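PDB 5FQ0: KDGF from Halomonas sp., which is a nickel-bound cupin-domain protein that, like other KdgF enzymes, probably converts unsaturated uronates from pectin or alginate breakdown into linear ketonized forms. Local coordinates for residues P19-K24 / R41-T46. Residues are numbered along the deposited sequence; the frame is centred on the assembly and turned at random.
Sequences PGIQRK and RGAVGT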
loop_
_atom_site.group_PDB
_atom_site.type_symbol
_atom_site.label_atom_id
_atom_site.label_comp_id
_atom_site.label_asym_id
_atom_site.label_seq_id
_atom_site.Cartn_x
_atom_site.Cartn_y
_atom_site.Cartn_z
ATOM N N PRO B 19 -7.920 22.003 -0.936
ATOM C CA PRO B 19 -9.360 21.812 -0.720
ATOM C C PRO B 19 -9.884 20.480 -1.289
ATOM O O PRO B 19 -9.527 20.075 -2.411
ATOM C CB PRO B 19 -9.963 23.029 -1.415
ATOM C CG PRO B 19 -8.951 24.097 -1.096
ATOM C CD PRO B 19 -7.619 23.409 -1.285
ATOM N N GLY B 20 -10.641 19.773 -0.451
ATOM C CA GLY B 20 -11.176 18.429 -0.769
ATOM C C GLY B 20 -10.216 17.271 -0.558
ATOM O O GLY B 20 -10.586 16.114 -0.792
ATOM N N ILE B 21 -8.976 17.567 -0.148
ATOM C CA ILE B 21 -7.945 16.521 -0.001
ATOM C C ILE B 21 -7.166 16.618 1.322
ATOM O O ILE B 21 -6.563 17.641 1.617
ATOM C CB ILE B 21 -6.958 16.510 -1.203
ATOM C CG1 ILE B 21 -7.707 16.364 -2.532
ATOM C CG2 ILE B 21 -5.930 15.387 -1.079
ATOM C CD1 ILE B 21 -6.779 16.446 -3.736
ATOM N N GLN B 22 -7.163 15.526 2.081
ATOM C CA GLN B 22 -6.362 15.387 3.307
ATOM C C GLN B 22 -5.504 14.123 3.256
ATOM O O GLN B 22 -5.793 13.186 2.477
ATOM C CB GLN B 22 -7.279 15.298 4.516
ATOM C CG GLN B 22 -8.123 16.549 4.721
ATOM C CD GLN B 22 -8.791 16.538 6.074
ATOM O OE1 GLN B 22 -9.442 15.569 6.447
ATOM N NE2 GLN B 22 -8.579 17.581 6.832
ATOM N N ARG B 23 -4.475 14.060 4.103
ATOM C CA ARG B 23 -3.638 12.871 4.131
ATOM C C ARG B 23 -3.023 12.589 5.465
ATOM O O ARG B 23 -2.997 13.443 6.334
ATOM C CB ARG B 23 -2.520 12.947 3.085
ATOM C CG ARG B 23 -1.358 13.847 3.437
ATOM C CD ARG B 23 -0.338 13.743 2.306
ATOM N NE ARG B 23 0.617 14.824 2.441
ATOM C CZ ARG B 23 0.993 15.642 1.472
ATOM N NH1 ARG B 23 0.559 15.488 0.232
ATOM N NH2 ARG B 23 1.847 16.599 1.757
ATOM N N LYS B 24 -2.524 11.378 5.610
ATOM C CA LYS B 24 -1.639 11.041 6.722
ATOM C C LYS B 24 -0.427 10.306 6.130
ATOM O O LYS B 24 -0.610 9.343 5.346
ATOM C CB LYS B 24 -2.328 10.124 7.711
ATOM C CG LYS B 24 -3.643 10.642 8.293
ATOM C CD LYS B 24 -4.112 9.700 9.398
ATOM C CE LYS B 24 -5.540 10.034 9.855
ATOM N NZ LYS B 24 -5.945 9.261 11.075
ATOM N N ARG B 41 -15.776 13.653 -2.373
ATOM C CA ARG B 41 -16.334 13.298 -3.672
ATOM C C ARG B 41 -16.113 14.422 -4.704
ATOM O O ARG B 41 -16.301 15.603 -4.418
ATOM C CB ARG B 41 -17.806 12.986 -3.498
ATOM C CG ARG B 41 -18.625 12.964 -4.754
ATOM C CD ARG B 41 -19.915 13.597 -4.288
ATOM N NE ARG B 41 -20.980 12.649 -4.138
ATOM C CZ ARG B 41 -22.075 12.829 -3.411
ATOM N NH1 ARG B 41 -22.271 13.899 -2.653
ATOM N NH2 ARG B 41 -22.987 11.889 -3.454
ATOM N N GLY B 42 -15.649 14.063 -5.892
ATOM C CA GLY B 42 -15.391 15.085 -6.910
ATOM C C GLY B 42 -14.096 15.883 -6.728
ATOM O O GLY B 42 -13.812 16.753 -7.551
ATOM N N ALA B 43 -13.313 15.617 -5.662
ATOM C CA ALA B 43 -11.973 16.217 -5.543
ATOM C C ALA B 43 -11.047 15.643 -6.627
ATOM O O ALA B 43 -11.146 14.475 -7.009
ATOM C CB ALA B 43 -11.375 15.997 -4.146
ATOM N N VAL B 44 -10.156 16.484 -7.137
ATOM C CA VAL B 44 -9.379 16.134 -8.305
ATOM C C VAL B 44 -7.878 16.116 -7.970
ATOM O O VAL B 44 -7.360 17.092 -7.440
ATOM C CB VAL B 44 -9.648 17.142 -9.468
ATOM C CG1 VAL B 44 -8.712 16.903 -10.647
ATOM C CG2 VAL B 44 -11.107 17.088 -9.910
ATOM N N GLY B 45 -7.194 15.007 -8.298
ATOM C CA GLY B 45 -5.729 15.001 -8.333
ATOM C C GLY B 45 -5.387 15.259 -9.782
ATOM O O GLY B 45 -5.571 14.380 -10.613
ATOM N N THR B 46 -4.951 16.476 -10.098
ATOM C CA THR B 46 -4.688 16.874 -11.492
ATOM C C THR B 46 -3.518 16.080 -12.110
ATOM O O THR B 46 -2.552 15.748 -11.422
ATOM C CB THR B 46 -4.484 18.410 -11.640
ATOM O OG1 THR B 46 -3.343 18.822 -10.905
ATOM C CG2 THR B 46 -5.692 19.186 -11.085
#
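Gly20 CA and Ala43 CA are the nearest pair of alpha carbons, 5.3 Å apart, and no hydrogen bond joins the segments. The Ala43 methyl is directed at the turn that leads into strand 21-29, where Ala43 CB lies 3.4 Å from Gly20 O. Gly20, at a positive phi of 82° and without a side chain, leaves its carbonyl facing this methyl. The buried Ile21 adds the apolar part of the contact, its CG1 passing 4.0 Å from Ala43 CB. With CG1 anti to the carbonyl carbon (chi1 -55°) and an extended chi2, the branch carries CD1 past the alanine to within 3.8 Å of Val44 O, a van der Waals contact with the start of strand 44-48. Val37 and Phe39 of strand 32-39 also pack against Ile21, while backbone hydrogen bonds link Gly20 with Asp40, at the end of that strand, and Gly42 with Ala93 of strand 89-93. The Ile21 side chain lies about 11 Å from the nickel, whose ligands include His48 on strand 44-48. The contact thus joins the start of an inner strand of one antiparallel sheet, 21-29, to the start of an outermost strand of the other, 44-48, in a cupin beta-sandwich.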